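Local coordinates for protein Endonuclease/exonuclease/phosphatase (Beutenbergia cavernae DSM 12333, PDB 4RUW) that belongs to the endonuclease/exonuclease/phosphatase family of the DNase I-like clan and carries an added Ig-like domain, its specific function being unassigned, at residues 177-185 with 195-203; 264-272 with 305-313. All blocks are in the same frame, centred on the assembly; numbering follows the deposited sequence.

Contact 1: residues 177-185 with 195-203; sequences LRRSLLTVT and VVHATHLST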
ATOM      1  N   LEU A 177       3.268  23.246   1.295  1.00 19.47           N
ATOM      2  CA  LEU A 177       3.012  21.890   0.853  1.00 19.22           C
ATOM      3  C   LEU A 177       4.124  20.958   1.328  1.00 15.47           C
ATOM      4  O   LEU A 177       5.301  21.325   1.328  1.00 15.56           O
ATOM      5  CB  LEU A 177       2.843  21.858  -0.657  1.00 23.71           C
ATOM      6  CG  LEU A 177       1.520  22.505  -1.071  1.00 28.30           C
ATOM      7  CD1 LEU A 177       1.503  22.805  -2.559  1.00 29.96           C
ATOM      8  CD2 LEU A 177       0.354  21.608  -0.678  1.00 29.82           C
ATOM      9  N   ARG A 178       3.728  19.764   1.766  1.00 13.55           N
ATOM     10  CA  ARG A 178       4.658  18.793   2.334  1.00 13.24           C
ATOM     11  C   ARG A 178       4.566  17.409   1.701  1.00 12.86           C
ATOM     12  O   ARG A 178       5.543  16.653   1.745  1.00 14.63           O
ATOM     13  CB  ARG A 178       4.436  18.649   3.839  1.00 14.78           C
ATOM     14  CG  ARG A 178       4.605  19.939   4.611  1.00 15.90           C
ATOM     15  CD  ARG A 178       4.228  19.771   6.072  1.00 18.24           C
ATOM     16  NE  ARG A 178       4.258  21.057   6.763  1.00 20.21           N
ATOM     17  CZ  ARG A 178       5.333  21.578   7.348  1.00 21.90           C
ATOM     18  NH1 ARG A 178       6.484  20.918   7.342  1.00 23.77           N
ATOM     19  NH2 ARG A 178       5.255  22.765   7.936  1.00 23.21           N
ATOM     20  N   ARG A 179       3.405  17.058   1.145  1.00 12.31           N
ATOM     21  CA  ARG A 179       3.167  15.701   0.646  1.00 12.13           C
ATOM     22  C   ARG A 179       2.604  15.786  -0.763  1.00 11.72           C
ATOM     23  O   ARG A 179       1.898  16.749  -1.102  1.00 12.75           O
ATOM     24  CB  ARG A 179       2.156  14.971   1.537  1.00 12.48           C
ATOM     25  CG  ARG A 179       2.528  14.934   3.015  1.00 13.34           C
ATOM     26  CD  ARG A 179       3.834  14.220   3.277  1.00 13.89           C
ATOM     27  NE  ARG A 179       4.156  14.268   4.698  1.00 14.36           N
ATOM     28  CZ  ARG A 179       5.182  13.641   5.256  1.00 16.09           C
ATOM     29  NH1 ARG A 179       5.990  12.909   4.503  1.00 18.20           N
ATOM     30  NH2 ARG A 179       5.388  13.737   6.565  1.00 17.61           N
ATOM     31  N   SER A 180       2.887  14.788  -1.592  1.00 11.42           N
ATOM     32  CA  SER A 180       2.282  14.739  -2.919  1.00 11.05           C
ATOM     33  C   SER A 180       2.186  13.317  -3.439  1.00 11.49           C
ATOM     34  O   SER A 180       2.781  12.390  -2.873  1.00 12.19           O
ATOM     35  CB  SER A 180       3.057  15.608  -3.914  1.00 12.67           C
ATOM     36  OG  SER A 180       4.331  15.048  -4.191  1.00 13.13           O
ATOM     37  N   LEU A 181       1.426  13.162  -4.516  1.00 11.93           N
ATOM     38  CA  LEU A 181       1.263  11.904  -5.222  1.00 11.47           C
ATOM     39  C   LEU A 181       1.955  12.014  -6.572  1.00 11.62           C
ATOM     40  O   LEU A 181       1.772  13.010  -7.281  1.00 12.76           O
ATOM     41  CB  LEU A 181      -0.224  11.645  -5.436  1.00 12.76           C
ATOM     42  CG  LEU A 181      -0.602  10.559  -6.437  1.00 13.62           C
ATOM     43  CD1 LEU A 181      -0.236   9.189  -5.916  1.00 15.42           C
ATOM     44  CD2 LEU A 181      -2.079  10.640  -6.775  1.00 14.35           C
ATOM     45  N   LEU A 182       2.763  11.010  -6.913  1.00 11.45           N
ATOM     46  CA  LEU A 182       3.404  10.921  -8.220  1.00 11.68           C
ATOM     47  C   LEU A 182       2.777   9.768  -8.994  1.00 11.76           C
ATOM     48  O   LEU A 182       2.708   8.650  -8.496  1.00 12.71           O
ATOM     49  CB  LEU A 182       4.904  10.673  -8.061  1.00 11.85           C
ATOM     50  CG  LEU A 182       5.667  10.305  -9.335  1.00 12.95           C
ATOM     51  CD1 LEU A 182       5.552  11.414 -10.379  1.00 14.55           C
ATOM     52  CD2 LEU A 182       7.119   9.993  -9.015  1.00 14.12           C
ATOM     53  N   THR A 183       2.320  10.039 -10.214  1.00 11.98           N
ATOM     54  CA  THR A 183       1.743   8.998 -11.052  1.00 12.68           C
ATOM     55  C   THR A 183       2.488   8.926 -12.376  1.00 12.61           C
ATOM     56  O   THR A 183       2.708   9.946 -13.027  1.00 13.67           O
ATOM     57  CB  THR A 183       0.242   9.267 -11.311  1.00 13.71           C
ATOM     58  OG1 THR A 183      -0.452   9.280 -10.058  1.00 14.07           O
ATOM     59  CG2 THR A 183      -0.356   8.207 -12.227  1.00 15.08           C
ATOM     60  N   VAL A 184       2.873   7.717 -12.771  1.00 12.71           N
ATOM     61  CA  VAL A 184       3.512   7.507 -14.057  1.00 13.66           C
ATOM     62  C   VAL A 184       3.127   6.134 -14.589  1.00 13.03           C
ATOM     63  O   VAL A 184       2.933   5.200 -13.825  1.00 14.53           O
ATOM     64  CB  VAL A 184       5.045   7.675 -13.960  1.00 16.48           C
ATOM     65  CG1 VAL A 184       5.674   6.570 -13.115  1.00 17.51           C
ATOM     66  CG2 VAL A 184       5.666   7.772 -15.353  1.00 18.86           C
ATOM     67  N   THR A 185       2.980   6.024 -15.900  1.00 13.16           N
ATOM     68  CA  THR A 185       2.661   4.753 -16.522  1.00 13.21           C
ATOM     69  C   THR A 185       3.932   4.085 -17.011  1.00 12.94           C
ATOM     70  O   THR A 185       4.764   4.723 -17.670  1.00 13.74           O
ATOM     71  CB  THR A 185       1.689   4.942 -17.691  1.00 14.40           C
ATOM     72  OG1 THR A 185       0.475   5.499 -17.183  1.00 15.87           O
ATOM     73  CG2 THR A 185       1.390   3.625 -18.367  1.00 15.75           C
ATOM     74  N   VAL A 195      -0.182   1.501 -14.474  1.00 12.09           N
ATOM     75  CA  VAL A 195      -0.104   2.814 -13.859  1.00 12.07           C
ATOM     76  C   VAL A 195       0.454   2.684 -12.445  1.00 11.99           C
ATOM     77  O   VAL A 195      -0.064   1.913 -11.641  1.00 13.58           O
ATOM     78  CB  VAL A 195      -1.480   3.502 -13.826  1.00 12.82           C
ATOM     79  CG1 VAL A 195      -1.360   4.897 -13.238  1.00 14.26           C
ATOM     80  CG2 VAL A 195      -2.077   3.560 -15.235  1.00 14.42           C
ATOM     81  N   VAL A 196       1.531   3.413 -12.164  1.00 12.02           N
ATOM     82  CA  VAL A 196       2.176   3.391 -10.860  1.00 11.89           C
ATOM     83  C   VAL A 196       1.902   4.688 -10.119  1.00 11.83           C
ATOM     84  O   VAL A 196       2.250   5.773 -10.605  1.00 13.00           O
ATOM     85  CB  VAL A 196       3.699   3.180 -11.025  1.00 12.57           C
ATOM     86  CG1 VAL A 196       4.405   3.190  -9.672  1.00 13.97           C
ATOM     87  CG2 VAL A 196       3.991   1.894 -11.784  1.00 13.83           C
ATOM     88  N   HIS A 197       1.267   4.567  -8.956  1.00 12.11           N
ATOM     89  CA  HIS A 197       1.009   5.696  -8.079  1.00 12.25           C
ATOM     90  C   HIS A 197       1.913   5.572  -6.862  1.00 12.12           C
ATOM     91  O   HIS A 197       1.875   4.560  -6.156  1.00 13.90           O
ATOM     92  CB  HIS A 197      -0.449   5.692  -7.615  1.00 12.43           C
ATOM     93  CG  HIS A 197      -1.452   5.725  -8.723  1.00 12.61           C
ATOM     94  ND1 HIS A 197      -1.785   6.886  -9.402  1.00 14.06           N
ATOM     95  CD2 HIS A 197      -2.218   4.749  -9.264  1.00 13.72           C
ATOM     96  CE1 HIS A 197      -2.706   6.614 -10.304  1.00 13.94           C
ATOM     97  NE2 HIS A 197      -2.994   5.322 -10.237  1.00 13.92           N
ATOM     98  N   ALA A 198       2.719   6.604  -6.622  1.00 11.43           N
ATOM     99  CA  ALA A 198       3.716   6.627  -5.549  1.00 11.24           C
ATOM    100  C   ALA A 198       3.397   7.761  -4.595  1.00 10.97           C
ATOM    101  O   ALA A 198       3.249   8.909  -5.031  1.00 12.04           O
ATOM    102  CB  ALA A 198       5.093   6.848  -6.145  1.00 12.97           C
ATOM    103  N   THR A 199       3.299   7.484  -3.299  1.00 11.15           N
ATOM    104  CA  THR A 199       3.046   8.569  -2.372  1.00 11.33           C
ATOM    105  C   THR A 199       3.599   8.278  -0.983  1.00 10.76           C
ATOM    106  O   THR A 199       4.216   7.227  -0.736  1.00 11.26           O
ATOM    107  CB  THR A 199       1.535   8.945  -2.333  1.00 13.00           C
ATOM    108  OG1 THR A 199       1.366  10.228  -1.713  1.00 13.32           O
ATOM    109  CG2 THR A 199       0.732   7.915  -1.571  1.00 14.11           C
ATOM    110  N   HIS A 200       3.373   9.236  -0.090  1.00 11.51           N
ATOM    111  CA  HIS A 200       3.880   9.230   1.274  1.00 11.14           C
ATOM    112  C   HIS A 200       2.966  10.226   1.997  1.00 10.96           C
ATOM    113  O   HIS A 200       2.909  11.406   1.631  1.00 11.84           O
ATOM    114  CB  HIS A 200       5.353   9.675   1.267  1.00 11.48           C
ATOM    115  CG  HIS A 200       6.024   9.678   2.604  1.00 11.99           C
ATOM    116  ND1 HIS A 200       7.347  10.027   2.744  1.00 13.59           N
ATOM    117  CD2 HIS A 200       5.574   9.385   3.848  1.00 12.73           C
ATOM    118  CE1 HIS A 200       7.686   9.953   4.019  1.00 13.27           C
ATOM    119  NE2 HIS A 200       6.629   9.576   4.710  1.00 13.52           N
ATOM    120  N   LEU A 201       2.189   9.747   2.965  1.00 11.21           N
ATOM    121  CA  LEU A 201       1.220  10.606   3.644  1.00 11.30           C
ATOM    122  C   LEU A 201       1.785  11.185   4.938  1.00 11.03           C
ATOM    123  O   LEU A 201       2.828  10.728   5.417  1.00 12.24           O
ATOM    124  CB  LEU A 201      -0.065   9.828   3.949  1.00 11.97           C
ATOM    125  CG  LEU A 201      -0.731   9.137   2.761  1.00 12.92           C
ATOM    126  CD1 LEU A 201      -2.029   8.512   3.206  1.00 15.00           C
ATOM    127  CD2 LEU A 201      -0.939  10.081   1.580  1.00 13.63           C
ATOM    128  N   SER A 202       1.087  12.154   5.524  1.00 12.02           N
ATOM    129  CA  SER A 202       1.506  12.692   6.809  1.00 12.11           C
ATOM    130  C   SER A 202       1.567  11.610   7.878  1.00 12.54           C
ATOM    131  O   SER A 202       0.884  10.594   7.793  1.00 13.21           O
ATOM    132  CB  SER A 202       0.532  13.763   7.282  1.00 13.79           C
ATOM    133  OG  SER A 202       0.575  14.914   6.470  1.00 14.08           O
ATOM    134  N   THR A 203       2.379  11.854   8.894  1.00 13.68           N
ATOM    135  CA  THR A 203       2.411  11.004  10.076  1.00 15.03           C
ATOM    136  C   THR A 203       1.181  11.274  10.932  1.00 15.33           C
ATOM    137  O   THR A 203       0.641  12.377  10.911  1.00 17.85           O
ATOM    138  CB  THR A 203       3.652  11.294  10.926  1.00 16.86           C
ATOM    139  OG1 THR A 203       3.588  12.642  11.409  1.00 20.61           O
ATOM    140  CG2 THR A 203       4.914  11.091  10.105  1.00 18.94           C
TER
HETATM  141  O   HOH W   1       2.815  16.300   6.283  1.00 17.28           O
HETATM  142  O   HOH W   2       3.696  14.564   9.019  1.00 22.40           O
HETATM  143  O   HOH W   3       4.502  12.713  -0.209  1.00 12.68           O
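Strands 179-185 and 195-200 pair as the two arms of an antiparallel beta hairpin inside one of the two central sheets of the DNase I-like fold; their axes pass 4.6 Å apart with N-to-C directions 163° from each other. Two hydrogen-bonded pairs, L182 with A198 and V184 with V196, set the register. L182 N gives an almost straight bond to A198 O (2.9 Å) and A198 N returns one to L182 O (2.8 Å); V184 and V196 exchange the same two kinds of bond. L182, V184, V196 and A198 share the face that packs on V151 and V93 of the other central sheet, as expected of a four-layered alpha/beta sandwich.

On the other face T183 and H197 lie alongside each other. T183 OG1 and H197 ND1 share a hydrogen bond of 2.8 Å at the imidazole edge, near the ring plane, while T183 CG2 touches V195 CG1. Next along, the T199 hydroxyl, turned anti to its own backbone nitrogen (chi1 -164°), reaches S180 O with T199 OG1 at 2.8 Å from above the carbonyl plane. Water 3 then links S180 N to H200 O where the strands part.

Beyond that point R179 bends sharply at chi2 and lays its guanidinium over the departing chain. R179 NH1 stands 3.3 Å above the plane of the H200 ring, over its centre, the two planes being 54° apart, and L201 O sits over a face of the guanidinium. In its plane, water 1 joins NE to S202 OG, whose protein partners are Q216 and N168, and water 2 joins NH2 to T203 N.

The chemistry thus changes along the hairpin: direct backbone bonds give way to side-chain and water bridges, and the arginine's charge is probably eased by the carbonyl and waters around it.

Contact 2: residues 264-272 with 305-313; sequences ADTWRQVND and DVVAGHVSL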
ATOM      1  N   ALA A 264      -6.511  -3.975  -3.424  1.00 11.84           N
ATOM      2  CA  ALA A 264      -6.174  -5.064  -2.512  1.00 12.05           C
ATOM      3  C   ALA A 264      -4.812  -4.792  -1.890  1.00 11.24           C
ATOM      4  O   ALA A 264      -3.866  -4.421  -2.592  1.00 11.62           O
ATOM      5  CB  ALA A 264      -6.152  -6.386  -3.259  1.00 14.21           C
ATOM      6  N   ASP A 265      -4.724  -4.973  -0.574  1.00 11.39           N
ATOM      7  CA  ASP A 265      -3.485  -4.860   0.172  1.00 11.56           C
ATOM      8  C   ASP A 265      -2.696  -6.125  -0.139  1.00 11.11           C
ATOM      9  O   ASP A 265      -3.017  -7.205   0.364  1.00 11.87           O
ATOM     10  CB  ASP A 265      -3.854  -4.766   1.655  1.00 12.24           C
ATOM     11  CG  ASP A 265      -2.654  -4.667   2.588  1.00 12.02           C
ATOM     12  OD1 ASP A 265      -1.500  -4.966   2.196  1.00 13.17           O
ATOM     13  OD2 ASP A 265      -2.899  -4.308   3.760  1.00 13.56           O
ATOM     14  N   THR A 266      -1.688  -6.007  -0.998  1.00 11.06           N
ATOM     15  CA  THR A 266      -1.093  -7.209  -1.564  1.00 11.25           C
ATOM     16  C   THR A 266      -0.394  -8.073  -0.513  1.00 11.13           C
ATOM     17  O   THR A 266      -0.537  -9.291  -0.533  1.00 11.91           O
ATOM     18  CB  THR A 266      -0.161  -6.913  -2.759  1.00 11.91           C
ATOM     19  OG1 THR A 266       0.947  -6.112  -2.339  1.00 12.27           O
ATOM     20  CG2 THR A 266      -0.939  -6.206  -3.886  1.00 12.45           C
ATOM     21  N   TRP A 267       0.317  -7.442   0.422  1.00 10.97           N
ATOM     22  CA  TRP A 267       0.977  -8.197   1.478  1.00 11.07           C
ATOM     23  C   TRP A 267      -0.008  -9.113   2.195  1.00 11.04           C
ATOM     24  O   TRP A 267       0.256 -10.296   2.420  1.00 12.10           O
ATOM     25  CB  TRP A 267       1.608  -7.247   2.497  1.00 11.39           C
ATOM     26  CG  TRP A 267       2.313  -8.001   3.595  1.00 10.80           C
ATOM     27  CD1 TRP A 267       1.769  -8.465   4.769  1.00 10.86           C
ATOM     28  CD2 TRP A 267       3.689  -8.411   3.600  1.00 11.07           C
ATOM     29  NE1 TRP A 267       2.732  -9.126   5.502  1.00 11.41           N
ATOM     30  CE2 TRP A 267       3.911  -9.108   4.808  1.00 10.91           C
ATOM     31  CE3 TRP A 267       4.751  -8.240   2.706  1.00 11.64           C
ATOM     32  CZ2 TRP A 267       5.155  -9.649   5.129  1.00 11.30           C
ATOM     33  CZ3 TRP A 267       5.985  -8.764   3.041  1.00 12.59           C
ATOM     34  CH2 TRP A 267       6.178  -9.457   4.238  1.00 12.06           C
ATOM     35  N   ARG A 268      -1.157  -8.551   2.553  1.00 11.06           N
ATOM     36  CA  ARG A 268      -2.137  -9.238   3.365  1.00 12.54           C
ATOM     37  C   ARG A 268      -2.832 -10.384   2.622  1.00 13.07           C
ATOM     38  O   ARG A 268      -3.439 -11.246   3.249  1.00 13.94           O
ATOM     39  CB  ARG A 268      -3.135  -8.185   3.827  1.00 16.68           C
ATOM     40  CG  ARG A 268      -4.111  -8.584   4.871  1.00 19.63           C
ATOM     41  CD  ARG A 268      -4.936  -7.358   5.229  1.00 21.71           C
ATOM     42  NE  ARG A 268      -5.715  -7.617   6.416  1.00 23.57           N
ATOM     43  CZ  ARG A 268      -6.274  -6.674   7.158  1.00 19.85           C
ATOM     44  NH1 ARG A 268      -6.165  -5.387   6.816  1.00 19.02           N
ATOM     45  NH2 ARG A 268      -6.965  -7.032   8.228  1.00 22.84           N
ATOM     46  N   GLN A 269      -2.741 -10.410   1.294  1.00 12.43           N
ATOM     47  CA  GLN A 269      -3.302 -11.518   0.525  1.00 13.51           C
ATOM     48  C   GLN A 269      -2.461 -12.781   0.683  1.00 12.72           C
ATOM     49  O   GLN A 269      -3.002 -13.886   0.667  1.00 15.01           O
ATOM     50  CB  GLN A 269      -3.391 -11.184  -0.969  1.00 13.52           C
ATOM     51  CG  GLN A 269      -4.089  -9.886  -1.321  1.00 14.48           C
ATOM     52  CD  GLN A 269      -5.465  -9.766  -0.706  1.00 14.59           C
ATOM     53  OE1 GLN A 269      -6.362 -10.552  -1.000  1.00 16.29           O
ATOM     54  NE2 GLN A 269      -5.641  -8.764   0.148  1.00 16.26           N
ATOM     55  N   VAL A 270      -1.143 -12.618   0.816  1.00 11.77           N
ATOM     56  CA  VAL A 270      -0.232 -13.757   0.753  1.00 11.77           C
ATOM     57  C   VAL A 270       0.542 -14.024   2.037  1.00 11.77           C
ATOM     58  O   VAL A 270       1.103 -15.105   2.192  1.00 13.31           O
ATOM     59  CB  VAL A 270       0.784 -13.644  -0.417  1.00 12.96           C
ATOM     60  CG1 VAL A 270       0.099 -13.860  -1.757  1.00 15.86           C
ATOM     61  CG2 VAL A 270       1.549 -12.326  -0.365  1.00 13.50           C
ATOM     62  N   ASN A 271       0.592 -13.054   2.949  1.00 11.61           N
ATOM     63  CA  ASN A 271       1.401 -13.156   4.167  1.00 11.77           C
ATOM     64  C   ASN A 271       0.592 -12.695   5.366  1.00 11.64           C
ATOM     65  O   ASN A 271      -0.385 -11.962   5.220  1.00 12.59           O
ATOM     66  CB  ASN A 271       2.629 -12.245   4.083  1.00 12.43           C
ATOM     67  CG  ASN A 271       3.619 -12.659   3.002  1.00 12.74           C
ATOM     68  OD1 ASN A 271       3.831 -13.838   2.744  1.00 14.31           O
ATOM     69  ND2 ASN A 271       4.256 -11.671   2.382  1.00 13.01           N
ATOM     70  N   ASP A 272       1.006 -13.092   6.562  1.00 11.73           N
ATOM     71  CA  ASP A 272       0.482 -12.471   7.772  1.00 12.17           C
ATOM     72  C   ASP A 272       1.009 -11.040   7.868  1.00 11.50           C
ATOM     73  O   ASP A 272       2.223 -10.829   7.858  1.00 11.82           O
ATOM     74  CB  ASP A 272       0.931 -13.233   9.028  1.00 13.24           C
ATOM     75  CG  ASP A 272       0.284 -14.586   9.167  1.00 15.99           C
ATOM     76  OD1 ASP A 272      -0.898 -14.740   8.794  1.00 15.54           O
ATOM     77  OD2 ASP A 272       0.965 -15.499   9.679  1.00 20.58           O
ATOM     78  N   ASP A 305      -3.198 -10.650  -9.604  1.00 14.26           N
ATOM     79  CA  ASP A 305      -3.140 -11.654  -8.553  1.00 15.17           C
ATOM     80  C   ASP A 305      -1.855 -11.437  -7.775  1.00 13.62           C
ATOM     81  O   ASP A 305      -0.870 -10.941  -8.317  1.00 15.09           O
ATOM     82  CB  ASP A 305      -3.099 -13.059  -9.140  1.00 19.03           C
ATOM     83  CG  ASP A 305      -4.406 -13.472  -9.736  0.64 24.80           C
ATOM     84  OD1 ASP A 305      -5.405 -12.756  -9.522  0.37 27.59           O
ATOM     85  OD2 ASP A 305      -4.438 -14.524 -10.404  0.33 27.84           O
ATOM     86  N   VAL A 306      -1.850 -11.831  -6.513  1.00 13.25           N
ATOM     87  CA  VAL A 306      -0.648 -11.730  -5.699  1.00 12.93           C
ATOM     88  C   VAL A 306      -0.025 -13.110  -5.552  1.00 13.19           C
ATOM     89  O   VAL A 306      -0.690 -14.058  -5.144  1.00 15.17           O
ATOM     90  CB  VAL A 306      -0.959 -11.144  -4.310  1.00 13.54           C
ATOM     91  CG1 VAL A 306       0.334 -10.838  -3.576  1.00 14.69           C
ATOM     92  CG2 VAL A 306      -1.803  -9.882  -4.449  1.00 14.53           C
ATOM     93  N   VAL A 307       1.257 -13.211  -5.885  1.00 13.51           N
ATOM     94  CA  VAL A 307       1.970 -14.482  -5.868  1.00 14.65           C
ATOM     95  C   VAL A 307       2.736 -14.696  -4.568  1.00 13.69           C
ATOM     96  O   VAL A 307       2.634 -15.746  -3.949  1.00 15.37           O
ATOM     97  CB  VAL A 307       2.924 -14.593  -7.085  1.00 15.80           C
ATOM     98  CG1 VAL A 307       3.678 -15.918  -7.071  1.00 17.97           C
ATOM     99  CG2 VAL A 307       2.141 -14.418  -8.393  1.00 16.90           C
ATOM    100  N   ALA A 308       3.486 -13.684  -4.148  1.00 12.83           N
ATOM    101  CA  ALA A 308       4.345 -13.794  -2.974  1.00 12.72           C
ATOM    102  C   ALA A 308       4.818 -12.405  -2.596  1.00 12.28           C
ATOM    103  O   ALA A 308       4.681 -11.459  -3.373  1.00 12.51           O
ATOM    104  CB  ALA A 308       5.545 -14.687  -3.275  1.00 14.18           C
ATOM    105  N   GLY A 309       5.386 -12.272  -1.410  1.00 11.59           N
ATOM    106  CA  GLY A 309       6.025 -11.023  -1.056  1.00 12.32           C
ATOM    107  C   GLY A 309       6.910 -11.200   0.149  1.00 11.57           C
ATOM    108  O   GLY A 309       6.728 -12.151   0.918  1.00 12.12           O
ATOM    109  N   HIS A 310       7.862 -10.295   0.330  1.00 11.42           N
ATOM    110  CA  HIS A 310       8.723 -10.340   1.505  1.00 11.76           C
ATOM    111  C   HIS A 310       9.193  -8.942   1.851  1.00 11.44           C
ATOM    112  O   HIS A 310       9.233  -8.065   0.987  1.00 12.25           O
ATOM    113  CB  HIS A 310       9.929 -11.270   1.286  1.00 13.43           C
ATOM    114  CG  HIS A 310      10.795 -10.882   0.123  1.00 13.43           C
ATOM    115  ND1 HIS A 310      10.517 -11.274  -1.166  1.00 15.54           N
ATOM    116  CD2 HIS A 310      11.934 -10.153   0.064  1.00 14.42           C
ATOM    117  CE1 HIS A 310      11.457 -10.808  -1.978  1.00 15.57           C
ATOM    118  NE2 HIS A 310      12.322 -10.117  -1.256  1.00 15.08           N
ATOM    119  N   VAL A 311       9.552  -8.733   3.112  1.00 11.48           N
ATOM    120  CA  VAL A 311      10.278  -7.532   3.469  1.00 12.44           C
ATOM    121  C   VAL A 311      11.752  -7.773   3.162  1.00 12.92           C
ATOM    122  O   VAL A 311      12.255  -8.894   3.268  1.00 15.11           O
ATOM    123  CB  VAL A 311      10.072  -7.097   4.946  1.00 13.68           C
ATOM    124  CG1 VAL A 311       8.648  -6.574   5.149  1.00 15.17           C
ATOM    125  CG2 VAL A 311      10.412  -8.222   5.917  1.00 14.77           C
ATOM    126  N   SER A 312      12.449  -6.730   2.742  1.00 13.02           N
ATOM    127  CA  SER A 312      13.841  -6.905   2.372  1.00 13.59           C
ATOM    128  C   SER A 312      14.730  -6.951   3.597  1.00 13.16           C
ATOM    129  O   SER A 312      14.753  -6.011   4.400  1.00 13.86           O
ATOM    130  CB  SER A 312      14.307  -5.794   1.446  1.00 15.50           C
ATOM    131  OG  SER A 312      15.615  -6.070   0.992  1.00 17.19           O
ATOM    132  N   LEU A 313      15.468  -8.051   3.731  1.00 14.65           N
ATOM    133  CA  LEU A 313      16.414  -8.228   4.825  1.00 15.31           C
ATOM    134  C   LEU A 313      17.840  -8.412   4.288  1.00 15.87           C
ATOM    135  O   LEU A 313      18.725  -8.885   5.000  1.00 18.79           O
ATOM    136  CB  LEU A 313      16.002  -9.401   5.719  1.00 16.45           C
ATOM    137  CG  LEU A 313      14.609  -9.284   6.350  1.00 17.59           C
ATOM    138  CD1 LEU A 313      14.268 -10.548   7.124  1.00 19.45           C
ATOM    139  CD2 LEU A 313      14.515  -8.078   7.263  1.00 17.57           C
TER
HETATM  140  O   HOH W   4       4.927 -14.660   0.330  1.00 13.95           O
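The short, weakly bonded helix 266-270 crosses strand 305-311 nearly at right angles, 103° between their N-to-C directions, with axes 7.7 Å apart. This strand is an edge strand, within this chain, of its six-stranded sheet in the DNase I-like fold and carries a classic beta bulge, in which V307 and A308 both face D327; strand 264-265, just before the helix, is an end strand of the other central sheet. The contact therefore joins the margins of the two sheets.

V306 fills the middle of the apolar part. V306 CG1 lies 3.5 Å from V270 CG1, and V306 CG2 3.8 Å from T266 CB, with the aliphatic part of Q269 lying across it. The amide of Q269 turns elsewhere: NE2 bonds back to D265 O, and OE1 takes S364 of the Ig-like domain. M326 of the adjacent strand touches T266, W267 and V306.

W267 presents an edge to the strand. With CG anti to the backbone nitrogen (chi1 -179°), the indole extends until W267 CZ3 comes within 3.4 Å of H310 C and W267 CH2 within 3.9 Å of V311 CG1. Its rotation is fixed by W267 NE1, which donates near the ring plane to D272 O at 3.0 Å. Over one face of the indole, offset toward its rim, stands N271 ND2.

G309 has no side chain where N271 approaches the strand. Water 4 bridges N271 OD1 and G309 N, while N271 ND2 donates to G309 O at 2.9 Å, arriving 64° above the plane of that carbonyl.

Read from the N terminus, the chain first runs through 177-185, turns, and returns as 195-203, so contact 1 closes a short hairpin with nine intervening residues. Contact 2 opens only afterwards and closes a longer loop: 32 residues, including strand 296-300, separate 264-272 from 305-313. The two closures are in series and neither nest nor cross. The centres of contact 1 and contact 2 lie about 21 Å apart. Their nearest atoms are about 11 Å apart, without touching. They share a sheet, nevertheless: contact 1 pairs neighbouring strands within it, whereas 264-265 lies at its border, from which contact 2 reaches across to the outer strand of the partner sheet.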